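Local coordinates for Exo-beta-1,4-mannosidase (Rhizomucor miehei, PDB 4LYP), which probably removes terminal beta-linked mannose from the non-reducing ends of mannosides, as a family 5 glycoside hydrolase that also has transglycosylation activity, at residues V127-G130 with L131-L135; K206-I209 with Y210-N214. All blocks are in the same frame, centred on the assembly; numbering follows the deposited sequence.

In the fold
Both interactions are local i to i+4 contacts within helices packed round the TIM barrel of this family 5 glycoside hydrolase, and they follow in chain order. Interaction 1 lies within helix 125-140, which leads into the barrel strand 144-148; interaction 2 occupies the C-terminal end of helix 197-213, ahead of strand 230-234, the parallel neighbour of 144-148 in the sheet. Their centres are 15 Å apart, on the same side of the chain's centre. They meet directly through Phe128, whose CE2 is 3.8 Å from Thr211 CG2 and whose CZ is 4.2 Å from Val212 CG2. The two helix segments are thus neighbours in the helical layer outside the barrel, with one aromatic ring bridging them.

Interaction 1: residues V127-G130 with L131-L135; sequences VFVG and LDYLL
Val129 O accepts the backbone N-H of Tyr133, with Tyr133 N at 2.9 Å and a nearly straight N-H...O angle of 162°. Val129 O also lies near the plane of the tyrosine ring, at the edge, 3.3 Å from Tyr133 CD2. Tyr133 chi1 is -85°, placing CG beside the backbone N and bringing that ring edge back over the preceding turn. There CG1 of Val129 reaches the ring from the side, in its plane, at 3.5 Å from CE2 of Tyr133. The two side chains run alongside each other and point the same way.

Further round the helix the i to i+4 ladder continues. Gly130 O accepts from Leu134 N at 2.9 Å, whereas the bond from Asp132 N to Phe128 O is longer, at 3.2 Å. Leu131 N to Val127 O, at 3.3 Å, is weak. On the flank carrying Phe128, CE1 of its ring comes obliquely to CD2 of Leu131 at 4.3 Å, a looser apolar touch.

The carboxylate of Asp132 is directed out of this turn: Tyr224 and Thr218 hydrogen-bond to its separate oxygens, and Arg215 forms a salt bridge with it. Arg215 also makes a cation-pi contact with Phe128, and Arg78 makes one with Tyr133. These partners supply a buried carboxylate with hydrogen bonds and a compensating positive charge, which would probably favour its ionised form.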
ATOM      1  N   VAL A 127     -15.457   9.410   8.053  1.00  8.42           N
ATOM      2  CA  VAL A 127     -14.267   8.856   7.427  1.00  9.21           C
ATOM      3  C   VAL A 127     -14.653   7.508   6.720  1.00  8.01           C
ATOM      4  O   VAL A 127     -14.228   7.270   5.607  1.00  8.15           O
ATOM      5  CB  VAL A 127     -13.130   8.628   8.474  1.00  7.85           C
ATOM      6  CG1 VAL A 127     -11.942   7.917   7.840  1.00  8.96           C
ATOM      7  CG2 VAL A 127     -12.726   9.964   9.067  1.00  9.62           C
ATOM      8  N   PHE A 128     -15.476   6.689   7.335  1.00  7.48           N
ATOM      9  CA  PHE A 128     -15.918   5.473   6.695  1.00  7.91           C
ATOM     10  C   PHE A 128     -16.615   5.724   5.384  1.00  8.34           C
ATOM     11  O   PHE A 128     -16.411   5.011   4.391  1.00  8.70           O
ATOM     12  CB  PHE A 128     -16.778   4.667   7.683  1.00  8.70           C
ATOM     13  CG  PHE A 128     -16.570   3.168   7.655  1.00  7.87           C
ATOM     14  CD1 PHE A 128     -16.294   2.444   6.481  1.00  8.59           C
ATOM     15  CD2 PHE A 128     -16.603   2.461   8.911  1.00  9.99           C
ATOM     16  CE1 PHE A 128     -16.083   1.059   6.546  1.00  9.04           C
ATOM     17  CE2 PHE A 128     -16.493   1.072   8.938  1.00 10.15           C
ATOM     18  CZ  PHE A 128     -16.177   0.373   7.795  1.00  9.14           C
ATOM     19  N   VAL A 129     -17.462   6.765   5.362  1.00  8.26           N
ATOM     20  CA  VAL A 129     -18.137   7.109   4.098  1.00  8.30           C
ATOM     21  C   VAL A 129     -17.102   7.490   3.035  1.00  7.99           C
ATOM     22  O   VAL A 129     -17.344   7.271   1.841  1.00  8.15           O
ATOM     23  CB  VAL A 129     -19.210   8.194   4.401  1.00  8.78           C
ATOM     24  CG1 VAL A 129     -19.668   8.868   3.090  1.00 13.72           C
ATOM     25  CG2 VAL A 129     -20.386   7.631   5.142  1.00 11.53           C
ATOM     26  N   GLY A 130     -15.963   8.075   3.434  1.00  8.02           N
ATOM     27  CA  GLY A 130     -14.932   8.351   2.443  1.00  8.39           C
ATOM     28  C   GLY A 130     -14.456   7.086   1.756  1.00  7.26           C
ATOM     29  O   GLY A 130     -14.147   7.091   0.566  1.00  8.60           O
ATOM     30  N   LEU A 131     -14.321   5.996   2.525  1.00  7.29           N
ATOM     31  CA  LEU A 131     -13.933   4.711   1.904  1.00  7.68           C
ATOM     32  C   LEU A 131     -15.036   4.216   0.954  1.00  6.75           C
ATOM     33  O   LEU A 131     -14.739   3.711  -0.159  1.00  8.21           O
ATOM     34  CB  LEU A 131     -13.633   3.673   3.027  1.00  7.63           C
ATOM     35  CG  LEU A 131     -13.098   2.308   2.568  1.00  7.59           C
ATOM     36  CD1 LEU A 131     -11.836   2.420   1.718  1.00  9.46           C
ATOM     37  CD2 LEU A 131     -12.832   1.491   3.798  1.00  8.33           C
ATOM     38  N   ASP A 132     -16.328   4.426   1.278  1.00  7.56           N
ATOM     39  CA  ASP A 132     -17.389   4.059   0.371  1.00  7.83           C
ATOM     40  C   ASP A 132     -17.252   4.837  -0.934  1.00  7.78           C
ATOM     41  O   ASP A 132     -17.394   4.279  -2.006  1.00  7.91           O
ATOM     42  CB  ASP A 132     -18.782   4.458   0.975  1.00  8.47           C
ATOM     43  CG  ASP A 132     -19.205   3.653   2.172  1.00  8.63           C
ATOM     44  OD1 ASP A 132     -18.643   2.577   2.478  1.00  8.82           O
ATOM     45  OD2 ASP A 132     -20.169   4.121   2.832  1.00  9.54           O
ATOM     46  N   TYR A 133     -17.008   6.149  -0.866  1.00  7.69           N
ATOM     47  CA  TYR A 133     -16.861   6.958  -2.061  1.00  7.86           C
ATOM     48  C   TYR A 133     -15.606   6.580  -2.852  1.00  7.94           C
ATOM     49  O   TYR A 133     -15.641   6.552  -4.084  1.00  8.47           O
ATOM     50  CB  TYR A 133     -16.809   8.466  -1.745  1.00  8.58           C
ATOM     51  CG  TYR A 133     -18.152   9.103  -1.616  1.00  8.85           C
ATOM     52  CD1 TYR A 133     -18.850   9.455  -2.725  1.00 10.60           C
ATOM     53  CD2 TYR A 133     -18.753   9.266  -0.354  1.00  9.01           C
ATOM     54  CE1 TYR A 133     -20.130  10.044  -2.610  1.00 11.26           C
ATOM     55  CE2 TYR A 133     -20.013   9.836  -0.223  1.00 10.23           C
ATOM     56  CZ  TYR A 133     -20.704  10.202  -1.344  1.00 10.20           C
ATOM     57  OH  TYR A 133     -21.935  10.783  -1.255  1.00 13.36           O
ATOM     58  N   LEU A 134     -14.510   6.272  -2.160  1.00  7.66           N
ATOM     59  CA  LEU A 134     -13.317   5.788  -2.852  1.00  7.96           C
ATOM     60  C   LEU A 134     -13.619   4.577  -3.707  1.00  7.32           C
ATOM     61  O   LEU A 134     -13.316   4.537  -4.901  1.00  7.94           O
ATOM     62  CB  LEU A 134     -12.228   5.524  -1.805  1.00  7.55           C
ATOM     63  CG  LEU A 134     -10.946   4.845  -2.387  1.00  8.16           C
ATOM     64  CD1 LEU A 134     -10.273   5.745  -3.402  1.00 10.08           C
ATOM     65  CD2 LEU A 134     -10.031   4.555  -1.225  1.00  8.14           C
ATOM     66  N   LEU A 135     -14.306   3.601  -3.111  1.00  7.50           N
ATOM     67  CA  LEU A 135     -14.580   2.371  -3.805  1.00  8.45           C
ATOM     68  C   LEU A 135     -15.597   2.570  -4.920  1.00  7.92           C
ATOM     69  O   LEU A 135     -15.501   1.917  -5.958  1.00  8.81           O
ATOM     70  CB  LEU A 135     -15.055   1.286  -2.836  1.00  8.62           C
ATOM     71  CG  LEU A 135     -13.941   0.740  -1.928  1.00  8.28           C
ATOM     72  CD1 LEU A 135     -14.484  -0.135  -0.799  1.00 11.17           C
ATOM     73  CD2 LEU A 135     -12.928  -0.064  -2.750  1.00 11.16           C
TER

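Interaction 2: residues K206-I209 with Y210-N214; sequences KDHI and YTVQN
The imidazole of His208 offers one face to Val212, whose CG2 methyl sits over it, 3.3 Å from CE1 and 3.4 Å from NE2 of that ring. The methyl therefore sits towards the CE1-NE2 side, with ND1 and CD2 of His208 farther off. Val212 chi1 is -177°, which puts CG1 anti to the backbone N and leaves CG2 beside that N, turned back to the preceding turn. Both ring nitrogens have partners outside the turn: ND1 bonds to the Tyr123 hydroxyl and NE2 to Ala100 O, fixing the ring's rotation beneath the methyl.

A different arrangement joins Ile209 and Gln213. They lie side by side and point the same way, with CG2 of Ile209 3.8 Å from OE1 of Gln213 in a van der Waals contact. The other end of that amide is held by Ile254 O, to which NE2 donates.

Thr211 turns its hydroxyl back along the helix: with chi1 at -64°, OG1 lies beside the backbone N and donates to Asp207 O at 2.9 Å. Thr211 N also donates to Asp207 O, at 3.1 Å, and the two donors approach from opposite faces of the carbonyl plane. Tyr210 O likewise takes two donors, Asn214 N and ND2. The same ND2 stands 3.3 Å above the plane of the Tyr210 ring, over its centre, so the Asn214 amide closes the helix end against an aromatic face.

Ile209 packs on Phe253 and Ile254 of helix 244-257, Val212 and Gln213 rest on Trp233 of strand 230-234, and Thr211 touches Tyr123, just ahead of helix 125-140.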
ATOM      1  N   LYS A 206      -9.555  -8.377  14.591  1.00  8.53           N
ATOM      2  CA  LYS A 206     -10.601  -9.149  13.932  1.00  8.81           C
ATOM      3  C   LYS A 206     -11.933  -8.394  13.937  1.00  8.84           C
ATOM      4  O   LYS A 206     -12.685  -8.517  12.954  1.00  9.28           O
ATOM      5  CB  LYS A 206     -10.707 -10.539  14.569  1.00 10.73           C
ATOM      6  CG  LYS A 206      -9.519 -11.443  14.226  1.00 11.04           C
ATOM      7  CD  LYS A 206      -9.628 -12.763  15.023  1.00 12.09           C
ATOM      8  CE  LYS A 206      -8.496 -13.687  14.706  1.00 15.10           C
ATOM      9  NZ  LYS A 206      -8.643 -14.912  15.544  1.00 17.22           N
ATOM     10  N   ASP A 207     -12.247  -7.715  15.019  1.00  8.94           N
ATOM     11  CA  ASP A 207     -13.455  -6.942  15.034  1.00  9.01           C
ATOM     12  C   ASP A 207     -13.446  -5.885  13.935  1.00  8.50           C
ATOM     13  O   ASP A 207     -14.480  -5.632  13.273  1.00  9.03           O
ATOM     14  CB  ASP A 207     -13.656  -6.224  16.392  1.00  9.79           C
ATOM     15  CG  ASP A 207     -13.938  -7.164  17.535  1.00 11.99           C
ATOM     16  OD1 ASP A 207     -14.337  -8.323  17.322  1.00 13.51           O
ATOM     17  OD2 ASP A 207     -13.816  -6.714  18.704  1.00 13.19           O
ATOM     18  N   HIS A 208     -12.302  -5.219  13.727  1.00  8.21           N
ATOM     19  CA  HIS A 208     -12.214  -4.261  12.624  1.00  8.01           C
ATOM     20  C   HIS A 208     -12.355  -4.926  11.268  1.00  7.40           C
ATOM     21  O   HIS A 208     -13.061  -4.426  10.381  1.00  8.22           O
ATOM     22  CB  HIS A 208     -10.899  -3.467  12.721  1.00  8.27           C
ATOM     23  CG  HIS A 208     -10.734  -2.530  11.592  1.00  7.83           C
ATOM     24  ND1 HIS A 208     -11.599  -1.476  11.410  1.00  8.36           N
ATOM     25  CD2 HIS A 208      -9.861  -2.555  10.482  1.00  7.65           C
ATOM     26  CE1 HIS A 208     -11.238  -0.852  10.278  1.00  8.46           C
ATOM     27  NE2 HIS A 208     -10.175  -1.493   9.712  1.00  7.45           N
ATOM     28  N   ILE A 209     -11.655  -6.093  11.071  1.00  7.85           N
ATOM     29  CA  ILE A 209     -11.754  -6.782   9.816  1.00  7.79           C
ATOM     30  C   ILE A 209     -13.176  -7.158   9.503  1.00  7.81           C
ATOM     31  O   ILE A 209     -13.674  -6.923   8.367  1.00  8.19           O
ATOM     32  CB  ILE A 209     -10.843  -8.045   9.805  1.00  8.22           C
ATOM     33  CG1 ILE A 209      -9.378  -7.638   9.958  1.00  9.14           C
ATOM     34  CG2 ILE A 209     -11.093  -8.877   8.590  1.00  8.70           C
ATOM     35  CD1 ILE A 209      -8.454  -8.830  10.188  1.00 10.06           C
ATOM     36  N   TYR A 210     -13.923  -7.670  10.495  1.00  8.02           N
ATOM     37  CA  TYR A 210     -15.315  -8.026  10.280  1.00  9.31           C
ATOM     38  C   TYR A 210     -16.102  -6.799   9.867  1.00  8.45           C
ATOM     39  O   TYR A 210     -16.951  -6.877   8.953  1.00  9.06           O
ATOM     40  CB  TYR A 210     -15.883  -8.610  11.609  1.00  9.96           C
ATOM     41  CG  TYR A 210     -17.359  -8.944  11.485  1.00 11.19           C
ATOM     42  CD1 TYR A 210     -18.345  -7.968  11.696  1.00 14.30           C
ATOM     43  CD2 TYR A 210     -17.778 -10.209  11.083  1.00 12.71           C
ATOM     44  CE1 TYR A 210     -19.701  -8.282  11.521  1.00 16.18           C
ATOM     45  CE2 TYR A 210     -19.110 -10.518  10.907  1.00 16.29           C
ATOM     46  CZ  TYR A 210     -20.037  -9.540  11.078  1.00 17.00           C
ATOM     47  OH  TYR A 210     -21.357  -9.913  10.913  1.00 26.16           O
ATOM     48  N   THR A 211     -15.845  -5.664  10.538  1.00  8.96           N
ATOM     49  CA  THR A 211     -16.648  -4.470  10.289  1.00  8.67           C
ATOM     50  C   THR A 211     -16.391  -3.990   8.845  1.00  8.13           C
ATOM     51  O   THR A 211     -17.344  -3.627   8.150  1.00  9.36           O
ATOM     52  CB  THR A 211     -16.259  -3.385  11.271  1.00  8.91           C
ATOM     53  OG1 THR A 211     -16.580  -3.806  12.592  1.00 11.03           O
ATOM     54  CG2 THR A 211     -17.039  -2.103  10.981  1.00 10.53           C
ATOM     55  N   VAL A 212     -15.151  -4.014   8.362  1.00  8.20           N
ATOM     56  CA  VAL A 212     -14.895  -3.591   6.977  1.00  7.79           C
ATOM     57  C   VAL A 212     -15.438  -4.583   5.991  1.00  8.06           C
ATOM     58  O   VAL A 212     -16.094  -4.195   4.991  1.00  8.22           O
ATOM     59  CB  VAL A 212     -13.397  -3.307   6.745  1.00  7.67           C
ATOM     60  CG1 VAL A 212     -13.157  -2.810   5.346  1.00  8.50           C
ATOM     61  CG2 VAL A 212     -12.879  -2.284   7.758  1.00  9.02           C
ATOM     62  N   GLN A 213     -15.247  -5.876   6.199  1.00  7.88           N
ATOM     63  CA  GLN A 213     -15.733  -6.861   5.232  1.00  8.58           C
ATOM     64  C   GLN A 213     -17.246  -6.831   5.099  1.00  8.25           C
ATOM     65  O   GLN A 213     -17.805  -7.138   4.047  1.00  8.88           O
ATOM     66  CB  GLN A 213     -15.253  -8.262   5.583  1.00  9.02           C
ATOM     67  CG  GLN A 213     -13.745  -8.434   5.401  1.00  8.55           C
ATOM     68  CD  GLN A 213     -13.308  -9.880   5.630  1.00  8.09           C
ATOM     69  OE1 GLN A 213     -13.756 -10.565   6.540  1.00 10.69           O
ATOM     70  NE2 GLN A 213     -12.454 -10.366   4.760  1.00  9.27           N
ATOM     71  N   ASN A 214     -17.957  -6.468   6.211  1.00  8.90           N
ATOM     72  CA  ASN A 214     -19.437  -6.410   6.192  1.00  9.88           C
ATOM     73  C   ASN A 214     -19.999  -5.039   5.986  1.00  8.96           C
ATOM     74  O   ASN A 214     -21.211  -4.835   6.067  1.00 10.93           O
ATOM     75  CB  ASN A 214     -19.923  -7.059   7.483  1.00 10.60           C
ATOM     76  CG  ASN A 214     -19.720  -8.549   7.397  1.00 11.10           C
ATOM     77  OD1 ASN A 214     -20.547  -9.265   6.800  1.00 12.41           O
ATOM     78  ND2 ASN A 214     -18.586  -9.029   7.886  1.00 11.95           N
TER